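Local coordinates for CobC (Shigella flexneri 2a, PDB 6NRU), which catalyses the removal of phosphate from alpha-ribazole 5'-phosphate and adenosylcobalamin 5'-phosphate, probably in the assembly of the nucleotide loop of vitamin B12, at residues Q129-F134 / Q153-L158; R133-L138 / I160-G165. All coordinates share one frame; numbering follows the deposited sequence.

Contact 1: residues Q129-F134 / Q153-L158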
# COMPACT_ATOMS: atom_id res chain seq x y z
N GLN A 129 -6.57 -0.25 -12.43
CA GLN A 129 -7.53 0.80 -12.75
C GLN A 129 -8.05 1.48 -11.50
O GLN A 129 -8.35 2.68 -11.52
CB GLN A 129 -8.70 0.23 -13.57
CG GLN A 129 -8.37 -0.04 -15.02
CD GLN A 129 -9.29 -1.10 -15.63
OE1 GLN A 129 -10.20 -1.60 -14.96
NE2 GLN A 129 -9.06 -1.44 -16.89
N ARG A 130 -8.18 0.73 -10.40
CA ARG A 130 -8.55 1.33 -9.12
C ARG A 130 -7.53 2.38 -8.69
O ARG A 130 -7.89 3.48 -8.26
CB ARG A 130 -8.66 0.24 -8.05
CG ARG A 130 -10.06 -0.13 -7.64
CD ARG A 130 -9.98 -1.33 -6.72
NE ARG A 130 -8.83 -1.23 -5.84
CZ ARG A 130 -8.24 -2.26 -5.24
NH1 ARG A 130 -8.69 -3.49 -5.42
NH2 ARG A 130 -7.19 -2.05 -4.45
N VAL A 131 -6.25 2.04 -8.80
CA VAL A 131 -5.19 2.97 -8.43
C VAL A 131 -5.17 4.17 -9.38
O VAL A 131 -4.91 5.30 -8.96
CB VAL A 131 -3.83 2.24 -8.39
CG1 VAL A 131 -2.69 3.23 -8.22
CG2 VAL A 131 -3.83 1.20 -7.28
N GLU A 132 -5.46 3.93 -10.66
CA GLU A 132 -5.55 5.03 -11.61
C GLU A 132 -6.66 6.00 -11.22
O GLU A 132 -6.50 7.22 -11.34
CB GLU A 132 -5.76 4.49 -13.02
CG GLU A 132 -4.48 4.14 -13.73
CD GLU A 132 -3.81 5.36 -14.33
OE1 GLU A 132 -4.17 5.74 -15.47
OE2 GLU A 132 -2.92 5.94 -13.67
N ARG A 133 -7.80 5.48 -10.76
CA ARG A 133 -8.88 6.36 -10.31
C ARG A 133 -8.47 7.15 -9.09
O ARG A 133 -8.83 8.33 -8.95
CB ARG A 133 -10.14 5.54 -10.02
CG ARG A 133 -10.69 4.81 -11.23
CD ARG A 133 -12.21 4.81 -11.26
NE ARG A 133 -12.73 4.35 -12.54
CZ ARG A 133 -13.19 5.16 -13.49
NH1 ARG A 133 -13.21 6.47 -13.30
NH2 ARG A 133 -13.64 4.65 -14.63
N PHE A 134 -7.72 6.53 -8.18
CA PHE A 134 -7.22 7.26 -7.02
C PHE A 134 -6.28 8.38 -7.44
O PHE A 134 -6.34 9.49 -6.89
CB PHE A 134 -6.51 6.31 -6.06
CG PHE A 134 -5.85 7.00 -4.90
CD1 PHE A 134 -6.61 7.43 -3.82
CD2 PHE A 134 -4.49 7.22 -4.90
CE1 PHE A 134 -6.01 8.07 -2.75
CE2 PHE A 134 -3.89 7.86 -3.83
CZ PHE A 134 -4.65 8.29 -2.76
N GLN A 153 1.71 -2.99 -0.30
CA GLN A 153 2.88 -3.02 -1.16
C GLN A 153 2.50 -2.84 -2.63
O GLN A 153 3.12 -2.05 -3.35
CB GLN A 153 3.64 -4.33 -0.95
CG GLN A 153 5.13 -4.24 -1.18
CD GLN A 153 5.48 -4.00 -2.63
OE1 GLN A 153 6.31 -3.15 -2.95
NE2 GLN A 153 4.82 -4.73 -3.52
N GLY A 154 1.49 -3.58 -3.09
CA GLY A 154 1.09 -3.48 -4.48
C GLY A 154 0.51 -2.13 -4.85
O GLY A 154 0.76 -1.61 -5.94
N VAL A 155 -0.26 -1.54 -3.94
CA VAL A 155 -0.88 -0.24 -4.20
C VAL A 155 0.18 0.85 -4.26
O VAL A 155 0.23 1.65 -5.21
CB VAL A 155 -1.94 0.08 -3.14
CG1 VAL A 155 -2.44 1.51 -3.30
CG2 VAL A 155 -3.09 -0.91 -3.20
N LEU A 156 1.05 0.90 -3.25
CA LEU A 156 1.99 2.01 -3.14
C LEU A 156 3.08 1.92 -4.20
O LEU A 156 3.49 2.94 -4.77
CB LEU A 156 2.60 2.04 -1.74
CG LEU A 156 1.61 2.30 -0.60
CD1 LEU A 156 2.29 2.18 0.75
CD2 LEU A 156 0.97 3.66 -0.76
N SER A 157 3.56 0.71 -4.50
CA SER A 157 4.57 0.55 -5.54
C SER A 157 4.02 0.94 -6.90
O SER A 157 4.71 1.59 -7.69
CB SER A 157 5.07 -0.89 -5.57
OG SER A 157 4.08 -1.75 -6.09
N LEU A 158 2.77 0.55 -7.19
CA LEU A 158 2.15 0.95 -8.44
C LEU A 158 1.81 2.43 -8.45
O LEU A 158 1.83 3.06 -9.52
CB LEU A 158 0.89 0.11 -8.69
CG LEU A 158 0.12 0.43 -9.97
CD1 LEU A 158 1.03 0.29 -11.17
CD2 LEU A 158 -1.09 -0.47 -10.09
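The flat group here is the guanidinium of Arg130, and what it meets across the contact is a methyl: Val155 CG2 lies 4.4 Å from Arg130 NH2, set obliquely to the plane. The polar partners of the group lie elsewhere. Arg130 NH1 forms a salt bridge with Glu122, and NH2 gives a weak hydrogen bond to the carbonyl oxygen of Glu81, so the valine touches a charged group whose position is set largely by other residues. The rest of the interface is aliphatic. Val131 points toward helix 153-163 and is shared by two residues one turn apart. Its CG2 methyl reaches CG1 of Val155 at 4.2 Å, while its CB faces Leu158 CD2, also at 4.2 Å. Leu158 gets there with CG anti to its backbone N (chi1 179°), which carries its branched end out toward the partner helix. The segment axes pass 10.3 Å apart at a crossing angle of -55°, which fits a short patch of touching, and the nearest CA pair, Val131 and Val155, is 6.8 Å apart. On the far side of helix 153-163, Ser157 OG bonds back to Gln153 O at 2.9 Å, and that oxygen also accepts from Ser157 N on the opposite face of its carbonyl plane. Val155 lies about 5 Å, side chain to side chain, from Glu84, the probable proton donor/acceptor, which places this buried patch next to the probable active site of the histidine phosphatase fold. Phe124 and Phe127 of helix 124-136 extend the packing onto Leu158, and Phe127 also touches Val155; Leu156 turns instead to strands 5-10 and 146-151 of the central sheet.

Contact 2: residues R133-L138 / I160-G165. With EDO (1,2-ethanediol), chain Q.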
# COMPACT_ATOMS: atom_id res chain seq x y z
N ARG A 133 -7.80 5.48 -10.76
CA ARG A 133 -8.88 6.36 -10.31
C ARG A 133 -8.47 7.15 -9.09
O ARG A 133 -8.83 8.33 -8.95
CB ARG A 133 -10.14 5.54 -10.02
CG ARG A 133 -10.69 4.81 -11.23
CD ARG A 133 -12.21 4.81 -11.26
NE ARG A 133 -12.73 4.35 -12.54
CZ ARG A 133 -13.19 5.16 -13.49
NH1 ARG A 133 -13.21 6.47 -13.30
NH2 ARG A 133 -13.64 4.65 -14.63
N PHE A 134 -7.72 6.53 -8.18
CA PHE A 134 -7.22 7.26 -7.02
C PHE A 134 -6.28 8.38 -7.44
O PHE A 134 -6.34 9.49 -6.89
CB PHE A 134 -6.51 6.31 -6.06
CG PHE A 134 -5.85 7.00 -4.90
CD1 PHE A 134 -6.61 7.43 -3.82
CD2 PHE A 134 -4.49 7.22 -4.90
CE1 PHE A 134 -6.01 8.07 -2.75
CE2 PHE A 134 -3.89 7.86 -3.83
CZ PHE A 134 -4.65 8.29 -2.76
N ILE A 135 -5.42 8.11 -8.43
CA ILE A 135 -4.53 9.15 -8.94
C ILE A 135 -5.33 10.30 -9.52
O ILE A 135 -5.03 11.48 -9.27
CB ILE A 135 -3.56 8.55 -9.97
CG1 ILE A 135 -2.55 7.62 -9.29
CG2 ILE A 135 -2.82 9.64 -10.73
CD1 ILE A 135 -1.57 6.99 -10.24
N ALA A 136 -6.37 9.99 -10.30
CA ALA A 136 -7.20 11.04 -10.89
C ALA A 136 -7.96 11.83 -9.85
O ALA A 136 -8.43 12.94 -10.14
CB ALA A 136 -8.18 10.43 -11.90
N ARG A 137 -8.10 11.29 -8.63
CA ARG A 137 -8.81 11.96 -7.55
C ARG A 137 -7.93 12.91 -6.75
O ARG A 137 -8.44 13.60 -5.86
CB ARG A 137 -9.41 10.92 -6.60
CG ARG A 137 -10.73 10.32 -7.07
CD ARG A 137 -11.48 9.72 -5.90
NE ARG A 137 -12.49 8.77 -6.32
CZ ARG A 137 -12.95 7.78 -5.55
NH1 ARG A 137 -12.48 7.63 -4.32
NH2 ARG A 137 -13.88 6.95 -6.01
N LEU A 138 -6.63 12.95 -7.02
CA LEU A 138 -5.72 13.74 -6.19
C LEU A 138 -6.00 15.23 -6.33
O LEU A 138 -5.74 15.99 -5.38
CB LEU A 138 -4.27 13.43 -6.56
CG LEU A 138 -3.77 12.05 -6.14
CD1 LEU A 138 -2.36 11.83 -6.64
CD2 LEU A 138 -3.83 11.89 -4.63
N ILE A 160 3.65 4.82 -7.08
CA ILE A 160 4.91 5.46 -7.46
C ILE A 160 5.12 5.35 -8.96
O ILE A 160 5.40 6.35 -9.64
CB ILE A 160 6.08 4.85 -6.68
CG1 ILE A 160 5.92 5.08 -5.18
CG2 ILE A 160 7.40 5.44 -7.16
CD1 ILE A 160 6.96 4.37 -4.34
N ALA A 161 4.98 4.14 -9.51
CA ALA A 161 5.29 3.91 -10.92
C ALA A 161 4.40 4.74 -11.83
O ALA A 161 4.88 5.34 -12.80
CB ALA A 161 5.17 2.43 -11.25
N ARG A 162 3.09 4.78 -11.55
CA ARG A 162 2.19 5.52 -12.43
C ARG A 162 2.36 7.02 -12.29
O ARG A 162 2.20 7.76 -13.28
CB ARG A 162 0.74 5.11 -12.15
CG ARG A 162 0.42 3.67 -12.50
CD ARG A 162 0.75 3.36 -13.94
NE ARG A 162 -0.15 4.02 -14.88
CZ ARG A 162 0.23 4.93 -15.78
NH1 ARG A 162 1.50 5.29 -15.86
NH2 ARG A 162 -0.67 5.47 -16.59
N LEU A 163 2.70 7.51 -11.09
CA LEU A 163 2.84 8.94 -10.88
C LEU A 163 4.00 9.51 -11.68
O LEU A 163 3.90 10.62 -12.22
CB LEU A 163 3.02 9.25 -9.40
CG LEU A 163 1.74 9.28 -8.55
CD1 LEU A 163 2.08 9.46 -7.08
CD2 LEU A 163 0.80 10.36 -9.03
N ILE A 164 5.10 8.78 -11.78
CA ILE A 164 6.27 9.28 -12.50
C ILE A 164 6.19 8.88 -13.97
O ILE A 164 7.16 9.05 -14.72
CB ILE A 164 7.58 8.81 -11.84
CG1 ILE A 164 7.79 7.31 -12.02
CG2 ILE A 164 7.57 9.11 -10.36
CD1 ILE A 164 9.04 6.79 -11.34
N GLY A 165 5.03 8.38 -14.39
CA GLY A 165 4.76 8.19 -15.80
C GLY A 165 5.21 6.88 -16.39
O GLY A 165 5.48 6.82 -17.60
C1 EDO Q . 0.96 8.46 -18.54
O1 EDO Q . 1.13 8.13 -17.16
C2 EDO Q . -0.10 7.57 -19.17
O2 EDO Q . 0.43 6.24 -19.34
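Ile135 sets its two branches by chi1 (-70°): CG2 lies anti to the backbone N and CG1 beside it, and an extended chi2 (179°) carries CD1 forward to the other helix. The branches therefore take separate partners. CD1 presses on the first side-chain carbon of Arg162, 3.5 Å from its CB, and the two side chains cross at about a right angle. CG2 meets CD2 of Leu163 at 4.1 Å. That same leucine methyl takes a second neighbour, Leu138 CD1, at 4.2 Å, so one methyl is shared by two residues of 133-138, Ile135 and Leu138. Arg162 contributes only the base of its side chain to this apolar seam. Bends at chi2 and chi3 turn the chain away, and its guanidinium is held mainly by NH1 bonding to the carbonyl oxygen of Met166. A molecule of 1,2-ethanediol, probably left from crystallisation, lies beside the group: Arg162 NH1 donates to its O1 at 3.1 Å through a bent bond (137°), with a weak second bond from NH2, while the diol carbon C1 is at the guanidinium edge, in plane. Just beyond, Gly165 takes a positive phi as the C-prime residue of a Schellman motif that closes helix 153-163: Met166 N bonds to Ala161 O and Gly165 N to Arg162 O. Met166 thus takes part twice, its N in the Schellman motif and its O as the acceptor for Arg162 NH1. The seam joins the C-terminal ends of the two helices away from His11 and Glu84, the probable catalytic residues. Leu159, one turn before Leu163, also touches Ile135, and the sheet packs against the seam: Leu163 rests on Ile184 and Ile186 of strand 181-187 and on Ala191 of strand 190-198, with Leu138 reaching Ile186.

How the contacts relate
Both contacts pair helix 124-136 with helix 153-163, and they share Arg133 and Phe134, with centres about 7 Å apart. Contact 1 is the buried one, nearer the centre of the molecule and close to the probable catalytic residues; contact 2 is partly buried, farther out, where the pair packs on strands 181-187 and 190-198. Each rests on branched aliphatic side chains and has an arginine at its margin, but the arginines belong to opposite helices: that of contact 1 is tied to an acidic residue, that of contact 2 chiefly to a main-chain carbonyl. A long, weak ion pair between Glu132 OE2 and Arg162 NE, 3.6 Å, bridges the two.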